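Local coordinates for protein Cry23AA1 (Bacillus thuringiensis, PDB 4RHZ) that probably acts as an aerolysin-type pore-forming insecticidal toxin, forming a binary complex with Cry37Aa1 and binding a zinc ion, at residues 77-82 against 130-135; 153-158 against 224-229. One frame throughout, in Å; residues are numbered along the deposited sequence.

Interaction 1. Residues 77-82 against 130-135. With ZN (zinc ion), chain C.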
loop_
_atom_site.group_PDB
_atom_site.type_symbol
_atom_site.label_atom_id
_atom_site.label_comp_id
_atom_site.label_asym_id
_atom_site.label_seq_id
_atom_site.Cartn_x
_atom_site.Cartn_y
_atom_site.Cartn_z
ATOM N N GLU A 77 -11.662 -8.086 -8.418
ATOM C CA GLU A 77 -11.073 -6.822 -7.962
ATOM C C GLU A 77 -10.548 -6.084 -9.191
ATOM O O GLU A 77 -10.030 -6.686 -10.150
ATOM C CB GLU A 77 -9.896 -7.046 -7.017
ATOM C CG GLU A 77 -8.595 -7.627 -7.702
ATOM C CD GLU A 77 -7.313 -7.333 -6.883
ATOM O OE1 GLU A 77 -7.470 -7.196 -5.632
ATOM O OE2 GLU A 77 -6.198 -7.222 -7.467
ATOM N N THR A 78 -10.733 -4.785 -9.185
ATOM C CA THR A 78 -10.212 -3.991 -10.280
ATOM C C THR A 78 -9.107 -3.256 -9.642
ATOM O O THR A 78 -9.302 -2.624 -8.611
ATOM C CB THR A 78 -11.253 -3.051 -10.929
ATOM O OG1 THR A 78 -12.164 -3.843 -11.721
ATOM C CG2 THR A 78 -10.544 -2.044 -11.895
ATOM N N HIS A 79 -7.922 -3.388 -10.217
ATOM C CA HIS A 79 -6.838 -2.671 -9.629
ATOM C C HIS A 79 -5.722 -2.000 -10.542
ATOM O O HIS A 79 -5.453 -2.444 -11.688
ATOM C CB HIS A 79 -6.238 -3.591 -8.671
ATOM C CG HIS A 79 -5.084 -4.307 -9.253
ATOM N ND1 HIS A 79 -3.841 -3.722 -9.350
ATOM C CD2 HIS A 79 -4.965 -5.554 -9.745
ATOM C CE1 HIS A 79 -2.995 -4.580 -9.895
ATOM N NE2 HIS A 79 -3.661 -5.692 -10.160
ATOM N N THR A 80 -5.042 -0.998 -9.943
ATOM C CA THR A 80 -4.235 0.015 -10.654
ATOM C C THR A 80 -2.698 0.034 -10.343
ATOM O O THR A 80 -2.281 -0.148 -9.198
ATOM C CB THR A 80 -4.877 1.407 -10.380
ATOM O OG1 THR A 80 -6.209 1.423 -10.874
ATOM C CG2 THR A 80 -4.184 2.536 -11.108
ATOM N N GLU A 81 -1.872 0.263 -11.370
ATOM C CA GLU A 81 -0.437 0.635 -11.230
ATOM C C GLU A 81 -0.108 1.847 -12.104
ATOM O O GLU A 81 -0.587 1.996 -13.262
ATOM C CB GLU A 81 0.488 -0.498 -11.622
ATOM C CG GLU A 81 0.142 -1.758 -10.928
ATOM C CD GLU A 81 0.949 -2.970 -11.354
ATOM O OE1 GLU A 81 1.641 -2.981 -12.407
ATOM O OE2 GLU A 81 0.870 -3.965 -10.601
ATOM N N THR A 82 0.733 2.707 -11.545
ATOM C CA THR A 82 1.053 3.970 -12.107
ATOM C C THR A 82 2.539 4.242 -11.841
ATOM O O THR A 82 3.074 3.996 -10.718
ATOM C CB THR A 82 0.190 5.003 -11.534
ATOM O OG1 THR A 82 -1.123 4.693 -11.928
ATOM C CG2 THR A 82 0.512 6.455 -12.071
ATOM N N GLU A 130 -6.513 -3.064 -14.388
ATOM C CA GLU A 130 -6.947 -4.403 -14.805
ATOM C C GLU A 130 -7.779 -5.102 -13.739
ATOM O O GLU A 130 -7.744 -4.748 -12.565
ATOM C CB GLU A 130 -5.765 -5.272 -15.143
ATOM C CG GLU A 130 -4.706 -5.281 -14.095
ATOM C CD GLU A 130 -3.351 -5.823 -14.583
ATOM O OE1 GLU A 130 -2.529 -6.090 -13.699
ATOM O OE2 GLU A 130 -3.098 -5.976 -15.828
ATOM N N THR A 131 -8.570 -6.086 -14.159
ATOM C CA THR A 131 -9.372 -6.819 -13.196
ATOM C C THR A 131 -8.764 -8.170 -12.907
ATOM O O THR A 131 -8.059 -8.767 -13.739
ATOM C CB THR A 131 -10.749 -7.068 -13.670
ATOM O OG1 THR A 131 -10.625 -7.820 -14.879
ATOM C CG2 THR A 131 -11.493 -5.741 -13.864
ATOM N N HIS A 132 -8.996 -8.615 -11.680
ATOM C CA HIS A 132 -8.567 -9.932 -11.304
ATOM C C HIS A 132 -9.735 -10.648 -10.619
ATOM O O HIS A 132 -10.554 -10.040 -9.920
ATOM C CB HIS A 132 -7.266 -9.887 -10.493
ATOM C CG HIS A 132 -6.033 -9.788 -11.346
ATOM N ND1 HIS A 132 -5.819 -10.595 -12.447
ATOM C CD2 HIS A 132 -4.960 -8.965 -11.277
ATOM C CE1 HIS A 132 -4.662 -10.285 -13.006
ATOM N NE2 HIS A 132 -4.120 -9.306 -12.308
ATOM N N THR A 133 -9.867 -11.929 -10.919
ATOM C CA THR A 133 -10.968 -12.716 -10.371
ATOM C C THR A 133 -10.315 -13.655 -9.389
ATOM O O THR A 133 -9.526 -14.520 -9.792
ATOM C CB THR A 133 -11.733 -13.492 -11.469
ATOM O OG1 THR A 133 -12.380 -12.540 -12.321
ATOM C CG2 THR A 133 -12.837 -14.411 -10.838
ATOM N N TRP A 134 -10.563 -13.401 -8.108
ATOM C CA TRP A 134 -10.178 -14.319 -7.025
ATOM C C TRP A 134 -11.259 -15.426 -6.955
ATOM O O TRP A 134 -12.424 -15.154 -7.091
ATOM C CB TRP A 134 -10.084 -13.561 -5.683
ATOM C CG TRP A 134 -9.023 -12.490 -5.688
ATOM C CD1 TRP A 134 -9.115 -11.271 -6.280
ATOM C CD2 TRP A 134 -7.713 -12.551 -5.093
ATOM N NE1 TRP A 134 -7.937 -10.570 -6.110
ATOM C CE2 TRP A 134 -7.065 -11.327 -5.377
ATOM C CE3 TRP A 134 -7.026 -13.522 -4.380
ATOM C CZ2 TRP A 134 -5.746 -11.049 -4.981
ATOM C CZ3 TRP A 134 -5.733 -13.258 -3.968
ATOM C CH2 TRP A 134 -5.098 -12.017 -4.286
ATOM N N SER A 135 -10.848 -16.675 -6.831
ATOM C CA SER A 135 -11.800 -17.756 -6.593
ATOM C C SER A 135 -11.210 -18.767 -5.607
ATOM O O SER A 135 -10.082 -19.202 -5.744
ATOM C CB SER A 135 -12.230 -18.398 -7.927
ATOM O OG SER A 135 -12.946 -17.445 -8.717
HETATM ZN ZN ZN C . -2.689 -7.159 -11.240
#

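Interaction 2. Residues 153-158 against 224-229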
loop_
_atom_site.group_PDB
_atom_site.type_symbol
_atom_site.label_atom_id
_atom_site.label_comp_id
_atom_site.label_asym_id
_atom_site.label_seq_id
_atom_site.Cartn_x
_atom_site.Cartn_y
_atom_site.Cartn_z
ATOM N N ILE A 153 -12.159 -13.121 3.002
ATOM C CA ILE A 153 -11.352 -11.961 3.367
ATOM C C ILE A 153 -10.383 -11.675 2.198
ATOM O O ILE A 153 -9.684 -12.609 1.743
ATOM C CB ILE A 153 -10.396 -12.230 4.587
ATOM C CG1 ILE A 153 -11.083 -12.383 5.980
ATOM C CG2 ILE A 153 -9.444 -11.094 4.763
ATOM C CD1 ILE A 153 -12.505 -12.048 6.022
ATOM N N ILE A 154 -10.324 -10.419 1.720
ATOM C CA ILE A 154 -9.293 -10.016 0.741
ATOM C C ILE A 154 -8.307 -9.049 1.430
ATOM O O ILE A 154 -8.723 -8.051 2.049
ATOM C CB ILE A 154 -9.936 -9.494 -0.567
ATOM C CG1 ILE A 154 -8.979 -9.603 -1.770
ATOM C CG2 ILE A 154 -10.459 -8.096 -0.414
ATOM C CD1 ILE A 154 -7.693 -8.910 -1.592
ATOM N N GLN A 155 -7.035 -9.389 1.388
ATOM C CA GLN A 155 -6.029 -8.606 1.999
ATOM C C GLN A 155 -5.432 -7.616 0.946
ATOM O O GLN A 155 -4.733 -8.026 0.036
ATOM C CB GLN A 155 -4.956 -9.503 2.597
ATOM C CG GLN A 155 -3.925 -8.765 3.313
ATOM C CD GLN A 155 -3.001 -9.650 4.070
ATOM O OE1 GLN A 155 -1.819 -9.782 3.726
ATOM N NE2 GLN A 155 -3.532 -10.296 5.130
ATOM N N ASN A 156 -5.733 -6.339 1.129
ATOM C CA ASN A 156 -5.302 -5.233 0.276
ATOM C C ASN A 156 -4.035 -4.572 0.701
ATOM O O ASN A 156 -3.828 -4.347 1.898
ATOM C CB ASN A 156 -6.379 -4.168 0.230
ATOM C CG ASN A 156 -7.076 -4.191 -1.063
ATOM O OD1 ASN A 156 -8.002 -5.032 -1.298
ATOM N ND2 ASN A 156 -6.592 -3.320 -2.012
ATOM N N GLY A 157 -3.184 -4.273 -0.277
ATOM C CA GLY A 157 -1.982 -3.424 -0.051
ATOM C C GLY A 157 -1.958 -2.213 -0.996
ATOM O O GLY A 157 -2.438 -2.311 -2.123
ATOM N N THR A 158 -1.478 -1.077 -0.496
ATOM C CA THR A 158 -1.274 0.111 -1.330
ATOM C C THR A 158 0.105 0.660 -1.097
ATOM O O THR A 158 0.662 0.578 0.017
ATOM C CB THR A 158 -2.164 1.261 -0.982
ATOM O OG1 THR A 158 -1.915 1.609 0.386
ATOM C CG2 THR A 158 -3.623 0.914 -1.219
ATOM N N GLY A 224 -5.096 -6.400 -4.441
ATOM C CA GLY A 224 -5.298 -7.524 -3.541
ATOM C C GLY A 224 -3.990 -8.243 -3.434
ATOM O O GLY A 224 -3.327 -8.518 -4.466
ATOM N N LEU A 225 -3.605 -8.576 -2.220
ATOM C CA LEU A 225 -2.412 -9.358 -2.081
ATOM C C LEU A 225 -2.657 -10.835 -1.879
ATOM O O LEU A 225 -1.832 -11.645 -2.302
ATOM C CB LEU A 225 -1.595 -8.883 -0.913
ATOM C CG LEU A 225 -1.234 -7.407 -0.847
ATOM C CD1 LEU A 225 -0.727 -7.168 0.582
ATOM C CD2 LEU A 225 -0.107 -7.078 -1.910
ATOM N N ARG A 226 -3.744 -11.170 -1.168
ATOM C CA ARG A 226 -4.120 -12.551 -0.865
ATOM C C ARG A 226 -5.525 -12.626 -0.323
ATOM O O ARG A 226 -6.077 -11.595 0.160
ATOM C CB ARG A 226 -3.171 -13.231 0.072
ATOM C CG ARG A 226 -2.743 -12.378 1.186
ATOM C CD ARG A 226 -2.679 -13.195 2.360
ATOM N NE ARG A 226 -1.356 -13.364 2.861
ATOM C CZ ARG A 226 -0.888 -14.510 3.382
ATOM N NH1 ARG A 226 -1.643 -15.623 3.429
ATOM N NH2 ARG A 226 0.360 -14.542 3.847
ATOM N N SER A 227 -6.121 -13.814 -0.502
ATOM C CA SER A 227 -7.471 -14.131 -0.058
ATOM C C SER A 227 -7.310 -15.105 1.124
ATOM O O SER A 227 -6.322 -15.862 1.215
ATOM C CB SER A 227 -8.311 -14.729 -1.197
ATOM O OG SER A 227 -7.740 -15.996 -1.606
ATOM N N ILE A 228 -8.227 -15.003 2.074
ATOM C CA ILE A 228 -8.258 -15.866 3.228
ATOM C C ILE A 228 -9.756 -16.287 3.422
ATOM O O ILE A 228 -10.692 -15.487 3.145
ATOM C CB ILE A 228 -7.761 -15.100 4.450
ATOM C CG1 ILE A 228 -6.268 -14.867 4.359
ATOM C CG2 ILE A 228 -8.019 -15.890 5.758
ATOM C CD1 ILE A 228 -5.755 -13.832 5.370
ATOM N N ILE A 229 -9.986 -17.538 3.839
ATOM C CA ILE A 229 -11.338 -17.993 4.236
ATOM C C ILE A 229 -11.330 -18.109 5.729
ATOM O O ILE A 229 -10.538 -18.864 6.302
ATOM C CB ILE A 229 -11.696 -19.306 3.592
ATOM C CG1 ILE A 229 -11.884 -19.059 2.077
ATOM C CG2 ILE A 229 -12.990 -19.840 4.205
ATOM C CD1 ILE A 229 -11.937 -20.297 1.253
HETATM O O HOH W 1 0.154 -11.451 4.781
#

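Interaction 1. Residues 77-82 against 130-135
Two antiparallel strand pieces, 77-82 and 130-135, share a zinc ion on one face of their sheet and expose threonines on the other. Four backbone bonds join them: Glu77 and His132 exchange N-H and C=O, as do His79 and Glu130. The straightest meets its acceptor from above the carbonyl plane, Glu130 N to His79 O at 3.0 Å. On the zinc side, His79 makes the one short metal bond, NE2 to ZN 2.1 Å; its chi1 of 96°, off a staggered position, swings the ring toward strand 130-135. Glu130, also part of the site, lies alongside with CG in the crowded position between N and carbonyl carbon and the chain extended beyond; its OE1 makes a long approach of 2.7 Å to ZN. His132 belongs to the site too, but in this conformer the ion lies in plane beside the CD2-NE2 edge, NE2 to ZN 2.8 Å, too far for a normal Zn-N bond. The two imidazoles meet rim to rim, with planes 29° apart. Packing is densest beside them, where the edge of the buried Trp134 indole abuts the extended Glu77 chain, NE1 to CG 3.4 Å. The opposite face is exposed and sparsely packed, with a single close touch between Thr78 OG1 and Thr131 CG2 at 2.9 Å. Strand 67-90 is flanked by 126-142 and 211-235; Glu77 OE1 makes a weak hydrogen bond to Gly224 N, and the Trp134 ring packs on Ser227 of strand 211-235 and on Tyr152 of strand 146-179.

Interaction 2. Residues 153-158 against 224-229
Gln155 carries the side-chain part of this antiparallel pairing between 153-158 and 224-229. Its CG stands anti to the backbone N (chi1 -177°) and the chain stays extended, laying the amide alongside Arg226. The arginine starts from the crowded position between N and carbonyl carbon (chi1 42°) and bends at chi2 and chi3, so its CG and CD pack against the glutamine amide, CD to Gln155 CD 3.9 Å. Between the polar ends a water donates to Gln155 OE1 at 2.8 Å and weakly accepts from Arg226 NE; the amide nitrogen NE2 is held by Asn51 OD1, and Gln155 also packs on Val104 of the Cry37Aa1 chain. On the same face Ile153 and Ile228 both set CG1 beside the backbone N and meet CB to CB at 3.9 Å. On the other face, with Ser227, Ile154 turns CG1 anti to its N and sends CD1 over Gly224, 3.4 Å from its CA, where the glycine has no side chain in the way. Ser227 OG, in the crowded position, bonds to Asp136 OD1 and Ser253 N rather than to 153-158. Ile153 and Ile228 trade two ordinary backbone bonds, but the ladder then slips: Gln155 N gives to Arg226 O at 2.7 Å, whereas Gln155 O receives Leu225 N at 2.6 Å. Leu225, with psi -35°, and Arg226 thus both stand opposite Gln155, and Leu225 CG, beside its backbone N, lies over Gln155 O and Gly157 N. This is a classic beta bulge, set in the long-stranded sheet of an aerolysin-family toxin.

In the fold
From the N terminus, strand 67-90 runs into the hairpin of strands 96-105 and 111-119, which belong to a second sheet, before strand 126-142 returns and interaction 1 closes that excursion. The chain goes straight on into strand 146-179, then passes strand 182-190, helix 191-197 and strand 203-205, and strand 211-235 comes back to close interaction 2. The two closures follow in series, neither nesting nor crossing. Strand 67-90 pairs with 211-235 just ahead of 224-229, after which strand 246-254 takes that edge. The centres lie 12 Å apart, and the six-membered ring of Trp134 lays its face against the backbone of 224-229, CZ3 lying 3.5 Å from Ser227 N.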